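Local coordinates for protein computational Design of Enzyme (Synthetic construct, PDB 3TP4) that is a computationally designed enzyme on a glycosyl hydrolase family 26 TIM-barrel scaffold, probably built to carry an activated serine in a catalytic triad for nucleophilic attack, at residues A[243-248]-A[265-270]; A[259-264]-A[311-316]; A[380-385]-A[460-465]; A[403-408]-A[449-454]. All coordinates share one frame; numbering follows the deposited sequence.

Contact 1: A[243-248]-A[265-270]; sequences LGLDTY and RMIAEI
In this TIM barrel the segment 243-248, on one strand of the parallel sheet, is overlaid by 265-270 of the helix that follows it, the strand-helix half of a beta-alpha-beta unit whose next strand is 277-278. I267 makes the largest share of the join. Its CB points at the strand and divides into two branches. CG2, anti to the carbonyl carbon, ends 3.9 Å from the carbonyl oxygen O of G244. CG1 takes the crowded position between backbone N and carbonyl carbon (chi1 71°), and with chi2 near anti it carries CD1 to the strand. There CD1 lies 3.9 Å from CB of L245 and 4.0 Å from O of L243, so a single methyl bears on residues two apart. Y230 also packs against I267, and its hydroxyl OH donates a hydrogen bond to G244 O. L245 itself starts toward the helix, CG anti to the backbone N, and continues to L264, one turn earlier. All the residues that touch are buried, and the contact across the two segments is apolar. One helical turn beyond I267, I270 crosses L243 at about a right angle, its CG2 methyl 3.7 Å from CD1 of L243.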
loop_
_atom_site.group_PDB
_atom_site.type_symbol
_atom_site.label_atom_id
_atom_site.label_comp_id
_atom_site.label_asym_id
_atom_site.label_seq_id
_atom_site.Cartn_x
_atom_site.Cartn_y
_atom_site.Cartn_z
ATOM N N LEU A 243 7.042 1.814 3.738
ATOM C CA LEU A 243 6.895 3.190 3.290
ATOM C C LEU A 243 7.372 3.294 1.856
ATOM O O LEU A 243 8.491 2.865 1.538
ATOM C CB LEU A 243 7.737 4.122 4.160
ATOM C CG LEU A 243 7.488 4.032 5.665
ATOM C CD1 LEU A 243 8.567 4.783 6.420
ATOM C CD2 LEU A 243 6.134 4.594 5.993
ATOM N N GLY A 244 6.545 3.881 0.998
ATOM C CA GLY A 244 6.813 3.874 -0.431
ATOM C C GLY A 244 7.089 5.219 -1.085
ATOM O O GLY A 244 7.171 6.251 -0.422
ATOM N N LEU A 245 7.232 5.183 -2.407
ATOM C CA LEU A 245 7.539 6.354 -3.216
ATOM C C LEU A 245 7.265 5.972 -4.655
ATOM O O LEU A 245 7.724 4.921 -5.118
ATOM C CB LEU A 245 9.021 6.727 -3.102
ATOM C CG LEU A 245 9.421 8.020 -3.816
ATOM C CD1 LEU A 245 9.027 9.234 -2.954
ATOM C CD2 LEU A 245 10.934 8.039 -4.103
ATOM N N ASP A 246 6.531 6.822 -5.365
ATOM C CA ASP A 246 6.147 6.552 -6.749
ATOM C C ASP A 246 6.634 7.682 -7.647
ATOM O O ASP A 246 6.196 8.824 -7.502
ATOM C CB ASP A 246 4.625 6.428 -6.859
ATOM C CG ASP A 246 4.049 5.422 -5.875
ATOM O OD1 ASP A 246 4.589 4.303 -5.766
ATOM O OD2 ASP A 246 3.066 5.759 -5.193
ATOM N N THR A 247 7.532 7.362 -8.572
ATOM C CA THR A 247 8.122 8.377 -9.428
ATOM C C THR A 247 8.389 7.846 -10.825
ATOM O O THR A 247 9.189 6.919 -11.007
ATOM C CB THR A 247 9.456 8.885 -8.851
ATOM O OG1 THR A 247 9.225 9.452 -7.561
ATOM C CG2 THR A 247 10.054 9.945 -9.756
ATOM N N TYR A 248 7.707 8.427 -11.808
ATOM C CA TYR A 248 7.977 8.136 -13.208
ATOM C C TYR A 248 8.637 9.363 -13.825
ATOM O O TYR A 248 8.349 10.485 -13.426
ATOM C CB TYR A 248 6.691 7.783 -13.954
ATOM C CG TYR A 248 6.245 6.346 -13.783
ATOM C CD1 TYR A 248 6.506 5.645 -12.613
ATOM C CD2 TYR A 248 5.579 5.684 -14.801
ATOM C CE1 TYR A 248 6.102 4.314 -12.465
ATOM C CE2 TYR A 248 5.170 4.364 -14.657
ATOM C CZ TYR A 248 5.436 3.685 -13.486
ATOM O OH TYR A 248 5.037 2.367 -13.354
ATOM N N ARG A 265 16.472 8.921 -0.185
ATOM C CA ARG A 265 17.174 9.063 1.084
ATOM C C ARG A 265 16.167 9.300 2.182
ATOM O O ARG A 265 16.232 8.696 3.250
ATOM C CB ARG A 265 18.145 10.246 1.065
ATOM C CG ARG A 265 19.433 10.012 0.287
ATOM C CD ARG A 265 20.332 11.248 0.367
ATOM N NE ARG A 265 20.695 11.566 1.743
ATOM C CZ ARG A 265 21.826 11.174 2.323
ATOM N NH1 ARG A 265 22.698 10.445 1.643
ATOM N NH2 ARG A 265 22.094 11.513 3.580
HETATM N N MSE A 266 15.243 10.216 1.916
HETATM C CA MSE A 266 14.248 10.585 2.909
HETATM C C MSE A 266 13.427 9.397 3.385
HETATM O O MSE A 266 13.269 9.189 4.592
HETATM C CB MSE A 266 13.311 11.644 2.337
HETATM C CG MSE A 266 12.182 11.995 3.265
HETATM SE SE MSE A 266 10.915 13.139 2.332
HETATM C CE MSE A 266 10.204 11.876 0.994
ATOM N N ILE A 267 12.874 8.619 2.458
ATOM C CA ILE A 267 12.047 7.503 2.900
ATOM C C ILE A 267 12.842 6.449 3.681
ATOM O O ILE A 267 12.319 5.857 4.616
ATOM C CB ILE A 267 11.207 6.864 1.765
ATOM C CG1 ILE A 267 12.077 6.083 0.781
ATOM C CG2 ILE A 267 10.363 7.934 1.043
ATOM C CD1 ILE A 267 11.230 5.266 -0.206
ATOM N N ALA A 268 14.091 6.208 3.277
ATOM C CA ALA A 268 14.959 5.272 3.983
ATOM C C ALA A 268 15.220 5.774 5.403
ATOM O O ALA A 268 15.257 4.992 6.350
ATOM C CB ALA A 268 16.282 5.105 3.238
ATOM N N GLU A 269 15.411 7.087 5.533
ATOM C CA GLU A 269 15.691 7.692 6.831
ATOM C C GLU A 269 14.480 7.570 7.739
ATOM O O GLU A 269 14.606 7.221 8.915
ATOM C CB GLU A 269 16.067 9.162 6.666
ATOM C CG GLU A 269 17.491 9.390 6.181
ATOM C CD GLU A 269 17.764 10.849 5.838
ATOM O OE1 GLU A 269 16.864 11.698 6.027
ATOM O OE2 GLU A 269 18.880 11.142 5.369
ATOM N N ILE A 270 13.300 7.851 7.191
ATOM C CA ILE A 270 12.070 7.743 7.981
ATOM C C ILE A 270 11.829 6.293 8.398
ATOM O O ILE A 270 11.511 6.004 9.558
ATOM C CB ILE A 270 10.857 8.300 7.207
ATOM C CG1 ILE A 270 11.040 9.802 6.966
ATOM C CG2 ILE A 270 9.564 8.031 7.974
ATOM C CD1 ILE A 270 10.045 10.403 5.994
#

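Contact 2: A[259-264]-A[311-316]; sequences GLVADL and PVASRN
V312 opens the type I turn that runs to R315, its backbone O accepting the N-H of R315, while its side chain leans on R265 and E269 farther along the helix. A313 makes the closest backbone approach, its CA 4.6 Å from CA of L264. Its CB points into the helix surface, 3.7 Å from CB of L264 and 4.1 Å from CG1 of V261, so one methyl rests against residues a helical turn apart. S314 turns its CB from the helix, and its OG bonds back to O of D310. The turn belongs to the loop that joins helix 299-308 to strand 318-321 in the TIM barrel and is fastened to the neighbouring helix 254-274. R315, centre of an inverse gamma turn, sends its guanidinium to D272. N316 then points back, CG anti to its carbonyl carbon. Its ND2 donates to two carbonyls, A313 O at 2.9 Å and L264 O at 3.3 Å; it stands above both carbonyl planes, with both oxygens near its amide plane. A leucine here would probably loosen the turn from the helix, since both bonds would be lost. OD1 of N316 bonds to S278 OG, and CD2 of L264 packs 3.8 Å from ND2.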
loop_
_atom_site.group_PDB
_atom_site.type_symbol
_atom_site.label_atom_id
_atom_site.label_comp_id
_atom_site.label_asym_id
_atom_site.label_seq_id
_atom_site.Cartn_x
_atom_site.Cartn_y
_atom_site.Cartn_z
ATOM N N GLY A 259 16.654 14.855 -7.604
ATOM C CA GLY A 259 15.398 14.880 -6.869
ATOM C C GLY A 259 14.976 13.492 -6.397
ATOM O O GLY A 259 14.469 13.317 -5.289
ATOM N N LEU A 260 15.185 12.495 -7.247
ATOM C CA LEU A 260 14.835 11.129 -6.891
ATOM C C LEU A 260 15.661 10.662 -5.690
ATOM O O LEU A 260 15.133 10.090 -4.728
ATOM C CB LEU A 260 15.081 10.207 -8.086
ATOM C CG LEU A 260 14.761 8.749 -7.792
ATOM C CD1 LEU A 260 13.304 8.614 -7.343
ATOM C CD2 LEU A 260 15.039 7.896 -9.014
ATOM N N VAL A 261 16.967 10.914 -5.752
ATOM C CA VAL A 261 17.871 10.511 -4.678
ATOM C C VAL A 261 17.508 11.155 -3.345
ATOM O O VAL A 261 17.521 10.488 -2.312
ATOM C CB VAL A 261 19.340 10.788 -5.051
ATOM C CG1 VAL A 261 20.233 10.701 -3.824
ATOM C CG2 VAL A 261 19.790 9.815 -6.135
ATOM N N ALA A 262 17.159 12.442 -3.361
ATOM C CA ALA A 262 16.725 13.113 -2.127
ATOM C C ALA A 262 15.501 12.431 -1.495
ATOM O O ALA A 262 15.459 12.207 -0.282
ATOM C CB ALA A 262 16.440 14.592 -2.389
ATOM N N ASP A 263 14.505 12.106 -2.315
ATOM C CA ASP A 263 13.322 11.403 -1.825
ATOM C C ASP A 263 13.639 9.984 -1.354
ATOM O O ASP A 263 13.106 9.530 -0.345
ATOM C CB ASP A 263 12.233 11.334 -2.900
ATOM C CG ASP A 263 11.477 12.651 -3.059
ATOM O OD1 ASP A 263 11.683 13.565 -2.236
ATOM O OD2 ASP A 263 10.667 12.755 -4.003
ATOM N N LEU A 264 14.482 9.272 -2.096
ATOM C CA LEU A 264 14.833 7.915 -1.683
ATOM C C LEU A 264 15.609 7.925 -0.368
ATOM O O LEU A 264 15.419 7.047 0.481
ATOM C CB LEU A 264 15.579 7.157 -2.804
ATOM C CG LEU A 264 14.718 6.725 -4.004
ATOM C CD1 LEU A 264 15.560 6.149 -5.140
ATOM C CD2 LEU A 264 13.643 5.708 -3.595
ATOM N N PRO A 311 24.636 5.887 -0.191
ATOM C CA PRO A 311 24.505 4.805 0.792
ATOM C C PRO A 311 23.179 4.831 1.549
ATOM O O PRO A 311 22.810 3.841 2.180
ATOM C CB PRO A 311 25.685 5.042 1.750
ATOM C CG PRO A 311 26.082 6.474 1.537
ATOM C CD PRO A 311 25.769 6.784 0.103
ATOM N N VAL A 312 22.464 5.943 1.492
ATOM C CA VAL A 312 21.191 6.021 2.194
ATOM C C VAL A 312 20.025 5.768 1.243
ATOM O O VAL A 312 19.122 5.003 1.558
ATOM C CB VAL A 312 21.006 7.391 2.890
ATOM C CG1 VAL A 312 19.613 7.477 3.531
ATOM C CG2 VAL A 312 22.112 7.607 3.929
ATOM N N ALA A 313 20.049 6.421 0.080
ATOM C CA ALA A 313 19.034 6.178 -0.951
ATOM C C ALA A 313 19.008 4.708 -1.400
ATOM O O ALA A 313 17.978 4.195 -1.826
ATOM C CB ALA A 313 19.265 7.092 -2.145
ATOM N N SER A 314 20.145 4.032 -1.328
ATOM C CA SER A 314 20.184 2.612 -1.706
ATOM C C SER A 314 19.496 1.720 -0.659
ATOM O O SER A 314 19.245 0.540 -0.915
ATOM C CB SER A 314 21.633 2.162 -1.926
ATOM O OG SER A 314 22.342 2.227 -0.706
ATOM N N ARG A 315 19.182 2.285 0.510
ATOM C CA ARG A 315 18.480 1.526 1.564
ATOM C C ARG A 315 16.976 1.378 1.289
ATOM O O ARG A 315 16.117 1.740 2.103
ATOM C CB ARG A 315 18.776 2.079 2.964
ATOM C CG ARG A 315 20.236 1.819 3.391
ATOM C CD ARG A 315 20.553 2.376 4.798
ATOM N NE ARG A 315 19.606 1.859 5.776
ATOM C CZ ARG A 315 19.512 0.581 6.130
ATOM N NH1 ARG A 315 20.332 -0.328 5.606
ATOM N NH2 ARG A 315 18.599 0.213 7.015
ATOM N N ASN A 316 16.682 0.804 0.131
ATOM C CA ASN A 316 15.315 0.586 -0.310
ATOM C C ASN A 316 15.116 -0.818 -0.886
ATOM O O ASN A 316 15.912 -1.287 -1.691
ATOM C CB ASN A 316 14.911 1.686 -1.287
ATOM C CG ASN A 316 14.519 2.954 -0.559
ATOM O OD1 ASN A 316 13.516 2.966 0.147
ATOM N ND2 ASN A 316 15.327 4.004 -0.680
#

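Contact 3: A[380-385]-A[460-465]; sequences PADGAR and VTNEVA
The guanidinium of R385 has the CB methyl of A465 over one face, 3.8 Å from NH1 and set toward the rim, reached by a chain extended through chi2 and bent at chi3 (-59°). The second flat group, the carboxamide of N462, works through its edge: ND2 donates to O of P380 at 2.9 Å, in the carbonyl plane and on a lone pair, with the oxygen in the amide plane. A weak bond links ND2 to I377 O as well. An alanine at N462 would probably leave the loop after the cis-proline less firmly held, because the bond to P380 O would be lost. D382, its CG anti to the backbone N, brings OD2 to 2.6 Å from N of E463, which meets it nearly along its C-O axis. G383 N donates to E463 O at 2.7 Å, and the positive phi of G383 (82°) suits the type II turn from A381 to A384. V464 CG1 fits beside this turn, 3.9 Å from CG of P380. A465 N bonds to A384 O at 3.0 Å. The turn thus delivers the chain to the parallel R385-A465 bridge, where strand 385-386 edges the Ig-like domain's sheet beside strand 456-466.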
loop_
_atom_site.group_PDB
_atom_site.type_symbol
_atom_site.label_atom_id
_atom_site.label_comp_id
_atom_site.label_asym_id
_atom_site.label_seq_id
_atom_site.Cartn_x
_atom_site.Cartn_y
_atom_site.Cartn_z
ATOM N N PRO A 380 -16.348 11.950 13.750
ATOM C CA PRO A 380 -15.982 12.582 12.479
ATOM C C PRO A 380 -14.463 12.640 12.303
ATOM O O PRO A 380 -13.753 12.957 13.253
ATOM C CB PRO A 380 -16.556 13.999 12.625
ATOM C CG PRO A 380 -16.543 14.255 14.079
ATOM C CD PRO A 380 -16.805 12.934 14.747
ATOM N N ALA A 381 -13.983 12.344 11.101
ATOM C CA ALA A 381 -12.546 12.313 10.828
ATOM C C ALA A 381 -11.925 13.703 10.996
ATOM O O ALA A 381 -12.608 14.710 10.848
ATOM C CB ALA A 381 -12.300 11.799 9.437
ATOM N N ASP A 382 -10.627 13.748 11.285
ATOM C CA ASP A 382 -9.933 15.017 11.461
ATOM C C ASP A 382 -10.069 15.854 10.189
ATOM O O ASP A 382 -9.824 15.371 9.090
ATOM C CB ASP A 382 -8.455 14.791 11.813
ATOM C CG ASP A 382 -7.743 16.085 12.245
ATOM O OD1 ASP A 382 -6.588 16.313 11.834
ATOM O OD2 ASP A 382 -8.335 16.867 13.009
ATOM N N GLY A 383 -10.478 17.105 10.344
ATOM C CA GLY A 383 -10.589 18.011 9.216
ATOM C C GLY A 383 -11.875 17.851 8.424
ATOM O O GLY A 383 -12.089 18.554 7.439
ATOM N N ALA A 384 -12.733 16.926 8.846
ATOM C CA ALA A 384 -13.998 16.695 8.146
ATOM C C ALA A 384 -15.042 17.759 8.508
ATOM O O ALA A 384 -14.822 18.571 9.401
ATOM C CB ALA A 384 -14.530 15.309 8.462
ATOM N N ARG A 385 -16.175 17.743 7.811
ATOM C CA ARG A 385 -17.290 18.630 8.129
ATOM C C ARG A 385 -18.565 17.821 8.381
ATOM O O ARG A 385 -18.999 17.054 7.523
ATOM C CB ARG A 385 -17.514 19.638 6.998
ATOM C CG ARG A 385 -18.671 20.597 7.242
ATOM C CD ARG A 385 -18.848 21.566 6.082
ATOM N NE ARG A 385 -17.647 22.362 5.849
ATOM C CZ ARG A 385 -17.406 23.544 6.412
ATOM N NH1 ARG A 385 -18.286 24.078 7.250
ATOM N NH2 ARG A 385 -16.281 24.192 6.136
ATOM N N VAL A 460 -6.725 11.478 21.907
ATOM C CA VAL A 460 -6.532 11.926 20.545
ATOM C C VAL A 460 -7.535 13.045 20.328
ATOM O O VAL A 460 -8.622 13.026 20.919
ATOM C CB VAL A 460 -6.768 10.778 19.554
ATOM C CG1 VAL A 460 -8.211 10.239 19.670
ATOM C CG2 VAL A 460 -6.435 11.220 18.127
ATOM N N THR A 461 -7.159 14.027 19.510
ATOM C CA THR A 461 -8.019 15.164 19.192
ATOM C C THR A 461 -8.206 15.318 17.685
ATOM O O THR A 461 -7.232 15.353 16.929
ATOM C CB THR A 461 -7.447 16.479 19.760
ATOM O OG1 THR A 461 -7.369 16.382 21.180
ATOM C CG2 THR A 461 -8.342 17.654 19.394
ATOM N N ASN A 462 -9.462 15.373 17.250
ATOM C CA ASN A 462 -9.786 15.720 15.875
ATOM C C ASN A 462 -10.357 17.130 15.817
ATOM O O ASN A 462 -11.143 17.530 16.680
ATOM C CB ASN A 462 -10.808 14.747 15.265
ATOM C CG ASN A 462 -10.204 13.415 14.891
ATOM O OD1 ASN A 462 -9.047 13.125 15.215
ATOM N ND2 ASN A 462 -10.996 12.580 14.214
ATOM N N GLU A 463 -9.981 17.874 14.787
ATOM C CA GLU A 463 -10.519 19.214 14.582
ATOM C C GLU A 463 -11.493 19.190 13.410
ATOM O O GLU A 463 -11.123 18.839 12.297
ATOM C CB GLU A 463 -9.383 20.209 14.334
ATOM C CG GLU A 463 -9.774 21.655 14.564
ATOM C CD GLU A 463 -8.588 22.526 14.934
ATOM O OE1 GLU A 463 -7.433 22.095 14.722
ATOM O OE2 GLU A 463 -8.816 23.643 15.444
ATOM N N VAL A 464 -12.750 19.533 13.662
ATOM C CA VAL A 464 -13.769 19.405 12.622
ATOM C C VAL A 464 -14.642 20.652 12.495
ATOM O O VAL A 464 -14.645 21.512 13.365
ATOM C CB VAL A 464 -14.685 18.184 12.876
ATOM C CG1 VAL A 464 -13.859 16.907 13.067
ATOM C CG2 VAL A 464 -15.549 18.427 14.078
ATOM N N ALA A 465 -15.390 20.747 11.406
ATOM C CA ALA A 465 -16.284 21.882 11.223
ATOM C C ALA A 465 -17.723 21.408 11.247
ATOM O O ALA A 465 -18.009 20.279 10.863
ATOM C CB ALA A 465 -15.978 22.591 9.916
#

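Contact 4: A[403-408]-A[449-454]; sequences QSVTVE and ATATTA
V405 and V407 form the close-packed, buried face of this strand pair, with A451 and A449 opposite in the non-hydrogen-bonded positions. As expected of such pairs the backbones come close, V405 CA 4.3 Å from A451 CA. V405 has CG1 anti to its backbone N, which places CG2 beside it and 4.0 Å from CB of A451; V407 uses the same branch on A449. L421 of the adjacent strand 414-423 and V397 of the non-adjacent strand 391-398 pack on V405, so this face turns to the domain interior. The strands run antiparallel, 162° between their directions, in the sheet of a bacterial Ig-like domain, and T406 and T450 bond reciprocally: T450 N to T406 O at 2.8 Å, nearly along the C=O axis, and T406 N to T450 O at 3.0 Å, from above the carbonyl plane. The other face, with S404, T406, T450 and T452, is partly exposed. Its polar side chains are not enclosed by the core: T406 and T450 stand side by side, OG1 of T406 4.0 Å from CB of T450, and S404 OG comes 3.6 Å from CB of T452. At this end Q403 and S404 both face T452 in a classic beta bulge: T452 N bonds to S404 O, and Q403 N to T452 O. The exposed Q403 chain bends at chi2 (131°) across T452, its OE1 3.9 Å from the CG2 methyl.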
loop_
_atom_site.group_PDB
_atom_site.type_symbol
_atom_site.label_atom_id
_atom_site.label_comp_id
_atom_site.label_asym_id
_atom_site.label_seq_id
_atom_site.Cartn_x
_atom_site.Cartn_y
_atom_site.Cartn_z
ATOM N N GLN A 403 -11.852 0.136 29.361
ATOM C CA GLN A 403 -12.959 0.175 30.317
ATOM C C GLN A 403 -13.978 1.242 29.971
ATOM O O GLN A 403 -15.163 1.056 30.202
ATOM C CB GLN A 403 -12.483 0.387 31.762
ATOM C CG GLN A 403 -11.464 -0.629 32.245
ATOM C CD GLN A 403 -10.262 0.037 32.895
ATOM O OE1 GLN A 403 -10.361 0.561 34.008
ATOM N NE2 GLN A 403 -9.124 0.040 32.193
ATOM N N SER A 404 -13.523 2.363 29.429
ATOM C CA SER A 404 -14.443 3.445 29.123
ATOM C C SER A 404 -13.800 4.430 28.173
ATOM O O SER A 404 -12.578 4.472 28.039
ATOM C CB SER A 404 -14.877 4.166 30.407
ATOM O OG SER A 404 -13.790 4.879 30.972
ATOM N N VAL A 405 -14.638 5.204 27.499
ATOM C CA VAL A 405 -14.177 6.226 26.577
ATOM C C VAL A 405 -15.145 7.388 26.724
ATOM O O VAL A 405 -16.366 7.210 26.667
ATOM C CB VAL A 405 -14.197 5.749 25.103
ATOM C CG1 VAL A 405 -13.666 6.839 24.183
ATOM C CG2 VAL A 405 -13.378 4.457 24.915
ATOM N N THR A 406 -14.597 8.572 26.936
ATOM C CA THR A 406 -15.402 9.783 26.998
ATOM C C THR A 406 -14.911 10.714 25.914
ATOM O O THR A 406 -13.756 10.639 25.477
ATOM C CB THR A 406 -15.283 10.480 28.368
ATOM O OG1 THR A 406 -13.910 10.780 28.625
ATOM C CG2 THR A 406 -15.820 9.573 29.493
ATOM N N VAL A 407 -15.797 11.568 25.435
ATOM C CA VAL A 407 -15.429 12.507 24.395
ATOM C C VAL A 407 -15.781 13.889 24.906
ATOM O O VAL A 407 -16.841 14.094 25.507
ATOM C CB VAL A 407 -16.156 12.203 23.065
ATOM C CG1 VAL A 407 -16.095 13.400 22.116
ATOM C CG2 VAL A 407 -15.541 10.973 22.394
ATOM N N GLU A 408 -14.871 14.829 24.705
ATOM C CA GLU A 408 -15.110 16.194 25.114
ATOM C C GLU A 408 -15.104 17.055 23.864
ATOM O O GLU A 408 -14.150 17.037 23.087
ATOM C CB GLU A 408 -14.036 16.640 26.104
ATOM C CG GLU A 408 -14.322 17.953 26.773
ATOM C CD GLU A 408 -13.227 18.341 27.744
ATOM O OE1 GLU A 408 -12.192 18.853 27.267
ATOM O OE2 GLU A 408 -13.405 18.127 28.970
ATOM N N ALA A 449 -11.092 12.457 22.287
ATOM C CA ALA A 449 -11.442 11.167 22.867
ATOM C C ALA A 449 -10.439 10.778 23.933
ATOM O O ALA A 449 -9.225 10.835 23.706
ATOM C CB ALA A 449 -11.493 10.097 21.790
ATOM N N THR A 450 -10.946 10.366 25.088
ATOM C CA THR A 450 -10.086 9.908 26.162
ATOM C C THR A 450 -10.498 8.503 26.579
ATOM O O THR A 450 -11.588 8.289 27.129
ATOM C CB THR A 450 -10.150 10.871 27.355
ATOM O OG1 THR A 450 -9.797 12.187 26.910
ATOM C CG2 THR A 450 -9.204 10.433 28.474
ATOM N N ALA A 451 -9.619 7.545 26.312
ATOM C CA ALA A 451 -9.883 6.153 26.648
ATOM C C ALA A 451 -9.156 5.734 27.925
ATOM O O ALA A 451 -7.959 5.974 28.075
ATOM C CB ALA A 451 -9.482 5.259 25.491
ATOM N N THR A 452 -9.893 5.114 28.841
ATOM C CA THR A 452 -9.312 4.537 30.047
ATOM C C THR A 452 -9.061 3.055 29.794
ATOM O O THR A 452 -10.004 2.273 29.602
ATOM C CB THR A 452 -10.252 4.731 31.235
ATOM O OG1 THR A 452 -10.407 6.133 31.477
ATOM C CG2 THR A 452 -9.721 4.051 32.503
ATOM N N THR A 453 -7.788 2.674 29.765
ATOM C CA THR A 453 -7.397 1.339 29.318
ATOM C C THR A 453 -6.330 0.658 30.174
ATOM O O THR A 453 -5.706 1.281 31.046
ATOM C CB THR A 453 -6.873 1.373 27.865
ATOM O OG1 THR A 453 -5.469 1.680 27.857
ATOM C CG2 THR A 453 -7.625 2.413 27.046
ATOM N N ALA A 454 -6.112 -0.623 29.884
ATOM C CA ALA A 454 -5.097 -1.426 30.553
ATOM C C ALA A 454 -3.678 -0.938 30.228
ATOM O O ALA A 454 -2.718 -1.293 30.919
ATOM C CB ALA A 454 -5.260 -2.900 30.186
#

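The four contacts fall into two pairs, one per domain. Contacts 1 and 2 lie in the TIM barrel with centres about 7 Å apart and share helix 254-274, whose earlier turns meet the loop 311-316 and later turns the strand 243-248; their segments alternate along the chain, and I267 touches N316. Contacts 3 and 4 come later in sequence, in the Ig-like domain, with centres about 17 Å apart. Contact 4 is nested inside the loop closed by contact 3, and consecutive strands 446-453 and 456-466 connect them within one sheet. Contacts 1 and 3 lie about 28 Å apart between centres, in separate domains, though A381 of contact 3 touches helix 190-207 of the barrel.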